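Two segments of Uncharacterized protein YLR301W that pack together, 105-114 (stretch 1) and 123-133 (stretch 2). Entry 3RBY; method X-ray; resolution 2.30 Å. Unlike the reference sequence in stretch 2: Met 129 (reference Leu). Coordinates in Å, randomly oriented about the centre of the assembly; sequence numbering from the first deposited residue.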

# COMPACT_ATOMS: atom_id res chain seq x y z
N SER A 105 9.55 -4.53 3.54
CA SER A 105 8.09 -4.62 3.50
C SER A 105 7.58 -5.11 2.16
O SER A 105 6.39 -5.40 2.02
CB SER A 105 7.47 -3.26 3.79
OG SER A 105 7.86 -2.35 2.79
N GLY A 106 8.47 -5.19 1.17
CA GLY A 106 8.11 -5.64 -0.17
C GLY A 106 7.63 -4.51 -1.07
O GLY A 106 7.30 -4.75 -2.24
N CYS A 107 7.56 -3.30 -0.52
CA CYS A 107 7.40 -2.09 -1.34
C CYS A 107 8.75 -1.66 -1.90
O CYS A 107 9.79 -2.23 -1.53
CB CYS A 107 6.84 -0.93 -0.50
SG CYS A 107 5.08 -1.09 -0.19
N VAL A 108 8.73 -0.66 -2.77
CA VAL A 108 9.91 -0.26 -3.52
C VAL A 108 10.03 1.26 -3.57
O VAL A 108 9.13 1.95 -4.09
CB VAL A 108 9.88 -0.78 -4.97
CG1 VAL A 108 11.20 -0.46 -5.70
CG2 VAL A 108 9.58 -2.27 -5.02
N GLU A 109 11.14 1.78 -3.05
CA GLU A 109 11.37 3.22 -3.08
C GLU A 109 12.05 3.63 -4.39
O GLU A 109 13.17 3.18 -4.68
CB GLU A 109 12.23 3.66 -1.89
CG GLU A 109 12.64 5.14 -1.94
CD GLU A 109 13.73 5.50 -0.93
OE1 GLU A 109 13.41 6.21 0.05
OE2 GLU A 109 14.89 5.08 -1.13
N GLU A 110 11.38 4.48 -5.17
CA GLU A 110 12.01 5.07 -6.35
C GLU A 110 12.48 6.49 -6.02
O GLU A 110 11.71 7.30 -5.51
CB GLU A 110 11.04 5.13 -7.54
CG GLU A 110 11.58 5.92 -8.73
CD GLU A 110 10.49 6.33 -9.72
OE1 GLU A 110 9.29 6.04 -9.47
OE2 GLU A 110 10.83 6.96 -10.75
N THR A 111 13.75 6.78 -6.31
CA THR A 111 14.28 8.13 -6.10
C THR A 111 14.99 8.63 -7.34
O THR A 111 15.36 7.85 -8.22
CB THR A 111 15.28 8.16 -4.93
OG1 THR A 111 16.34 7.23 -5.19
CG2 THR A 111 14.58 7.80 -3.64
N GLY A 112 15.17 9.95 -7.41
CA GLY A 112 15.90 10.56 -8.50
C GLY A 112 15.88 12.08 -8.47
O GLY A 112 15.25 12.70 -7.60
N ALA A 113 16.57 12.68 -9.44
CA ALA A 113 16.56 14.12 -9.62
C ALA A 113 15.96 14.46 -10.99
O ALA A 113 15.92 13.62 -11.89
CB ALA A 113 17.97 14.68 -9.50
N VAL A 114 15.51 15.70 -11.15
CA VAL A 114 14.90 16.12 -12.40
C VAL A 114 15.27 17.59 -12.66
O VAL A 114 15.77 18.26 -11.75
CB VAL A 114 13.37 15.85 -12.35
CG1 VAL A 114 12.60 17.12 -12.05
CG2 VAL A 114 12.89 15.19 -13.61
N SER A 123 18.46 21.23 -9.81
CA SER A 123 17.70 19.98 -9.86
C SER A 123 16.75 19.81 -8.67
O SER A 123 17.07 20.18 -7.53
CB SER A 123 18.63 18.76 -9.97
OG SER A 123 19.44 18.60 -8.82
N VAL A 124 15.58 19.25 -8.97
CA VAL A 124 14.61 18.85 -7.96
C VAL A 124 14.67 17.33 -7.75
O VAL A 124 14.40 16.55 -8.67
CB VAL A 124 13.18 19.25 -8.37
CG1 VAL A 124 12.18 18.95 -7.24
CG2 VAL A 124 13.13 20.72 -8.78
N SER A 125 15.03 16.92 -6.54
CA SER A 125 15.03 15.52 -6.19
C SER A 125 13.61 15.09 -5.83
O SER A 125 12.83 15.86 -5.24
CB SER A 125 15.97 15.28 -5.00
OG SER A 125 15.34 15.67 -3.78
N PHE A 126 13.25 13.86 -6.20
CA PHE A 126 11.92 13.33 -5.91
C PHE A 126 12.00 11.93 -5.31
O PHE A 126 13.03 11.24 -5.41
CB PHE A 126 11.05 13.29 -7.17
CG PHE A 126 11.50 12.29 -8.20
CD1 PHE A 126 12.40 12.64 -9.20
CD2 PHE A 126 11.02 10.98 -8.17
CE1 PHE A 126 12.82 11.71 -10.16
CE2 PHE A 126 11.43 10.04 -9.12
CZ PHE A 126 12.33 10.41 -10.11
N ARG A 127 10.90 11.53 -4.68
CA ARG A 127 10.76 10.16 -4.21
C ARG A 127 9.35 9.65 -4.44
O ARG A 127 8.37 10.36 -4.26
CB ARG A 127 11.14 10.01 -2.73
CG ARG A 127 10.55 8.75 -2.11
CD ARG A 127 11.18 8.42 -0.77
NE ARG A 127 11.50 9.62 -0.01
CZ ARG A 127 12.68 9.82 0.56
NH1 ARG A 127 12.91 10.94 1.23
NH2 ARG A 127 13.63 8.89 0.46
N GLU A 128 9.27 8.39 -4.84
CA GLU A 128 7.99 7.74 -5.04
C GLU A 128 8.02 6.39 -4.39
O GLU A 128 9.00 5.66 -4.53
CB GLU A 128 7.69 7.61 -6.53
CG GLU A 128 7.17 8.90 -7.10
CD GLU A 128 7.21 8.94 -8.60
OE1 GLU A 128 8.30 9.26 -9.14
OE2 GLU A 128 6.18 8.65 -9.25
N MET A 129 6.96 6.07 -3.65
CA MET A 129 6.85 4.77 -3.03
C MET A 129 5.88 3.90 -3.81
O MET A 129 4.78 4.35 -4.18
CB MET A 129 6.40 4.93 -1.58
CG MET A 129 7.23 4.13 -0.58
SD MET A 129 8.97 4.54 -0.68
CE MET A 129 8.82 6.30 -0.76
N TRP A 130 6.29 2.66 -4.06
CA TRP A 130 5.52 1.75 -4.91
C TRP A 130 5.14 0.46 -4.22
O TRP A 130 5.97 -0.19 -3.57
CB TRP A 130 6.28 1.41 -6.20
CG TRP A 130 6.53 2.59 -7.06
CD1 TRP A 130 7.63 3.39 -7.04
CD2 TRP A 130 5.65 3.13 -8.06
NE1 TRP A 130 7.50 4.40 -7.97
CE2 TRP A 130 6.30 4.26 -8.61
CE3 TRP A 130 4.39 2.76 -8.55
CZ2 TRP A 130 5.72 5.03 -9.62
CZ3 TRP A 130 3.82 3.53 -9.54
CH2 TRP A 130 4.49 4.64 -10.08
N GLN A 131 3.88 0.08 -4.42
CA GLN A 131 3.34 -1.16 -3.91
C GLN A 131 3.15 -2.19 -5.04
O GLN A 131 2.29 -2.00 -5.91
CB GLN A 131 2.01 -0.91 -3.21
CG GLN A 131 1.35 -2.20 -2.75
CD GLN A 131 2.11 -2.85 -1.61
OE1 GLN A 131 2.09 -2.33 -0.48
NE2 GLN A 131 2.79 -3.96 -1.88
N PRO A 132 3.95 -3.26 -5.04
CA PRO A 132 3.69 -4.35 -5.99
C PRO A 132 2.38 -5.01 -5.62
O PRO A 132 2.09 -5.26 -4.43
CB PRO A 132 4.85 -5.33 -5.75
CG PRO A 132 5.92 -4.50 -5.04
CD PRO A 132 5.16 -3.49 -4.23
N VAL A 133 1.60 -5.31 -6.64
CA VAL A 133 0.25 -5.79 -6.47
C VAL A 133 0.07 -7.05 -7.35
O VAL A 133 0.88 -7.28 -8.27
CB VAL A 133 -0.71 -4.60 -6.77
CG1 VAL A 133 -1.53 -4.80 -8.03
CG2 VAL A 133 -1.57 -4.25 -5.56
O HOH W 1 4.30 -5.71 0.15

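The two stretches form an antiparallel pair of neighbouring β-strands, joined by a regular ladder of backbone hydrogen bonds and reinforced on both faces by side chains that meet across the strands. The strand directions differ by 155°, and the axes approach to 4.4 Å.

In an antiparallel ladder, hydrogen-bonded pairs alternate with pairs whose NH and CO groups point away from each other. Here Val 108 pairs with Trp 130, Glu 110 with Glu 128, Gly 112 with Phe 126 and Val 114 with Val 124, each by two reciprocal bonds. The Glu 110 pair is short and nearly straight: Glu 110 N to Glu 128 O is 2.7 Å, and Glu 128 N to Glu 110 O is 2.8 Å. At the far end the bond from Val 114 N to Val 124 O, although 2.8 Å long, is weak because its angle is only 129°. Between these rungs, CA-H groups approach carbonyl oxygens, as where Arg 127 CA lies 3.3 Å from Glu 110 O.

Alternation sends Glu 109, Thr 111, Met 129 and Arg 127 to one face. Glu 109 and Arg 127 are not directly paired, but their long side chains bridge the offset: Arg 127 NH2 donates to Glu 109 OE1 at 2.7 Å, a salt bridge in which the carboxylate oxygen lies at the edge of the guanidinium, near its plane, where the N-H groups point. Arginine suits this place because its reach lets the charge meet its partner while its aliphatic part stays beside the strand; Arg 127 CB is 4.2 Å from Thr 111 CG2. Met 129, which differs from the reference sequence, places SD 3.6 Å from Glu 109 CB, against the nonpolar part of that side chain.

The other face carries Val 108, Glu 110, Val 114, Trp 130, Glu 128, Phe 126 and Val 124. Glu 110 is extended, and its OE1 accepts a hydrogen bond from Trp 130 NE1 at 2.9 Å. Indole suits this role, offering a single N-H at the edge of a large apolar ring. The same OE1 is 3.4 Å from Glu 128 OE1, an approach of like charges with no hydrogen bond between them; OE2 of each glutamate is hydrogen-bonded elsewhere in the structure.

Phe 126 folds its ring back over the opposing strand, with Gly 112 CA 4.1 Å from the ring centroid in a CH-π contact over the face. Glycine fits closely here: an ideal CB would lie only 3.0 Å from Phe 126 CE1.

Val 108 CB meets Trp 130 CB at 4.4 Å and Val 114 CG1 lies 4.3 Å from Val 124 CB on this face; at the strand end Val 108 CG2 also touches Pro 132 CG, at 4.3 Å. Branched valines suit extended strands, whose backbone leaves room for two substituents on CB. Before the first strand, Gly 106 adopts a positive phi that would jam a CB against the preceding carbonyl, and a water links Ser 105 O (2.8 Å) to Gln 131 NE2 (3.1 Å).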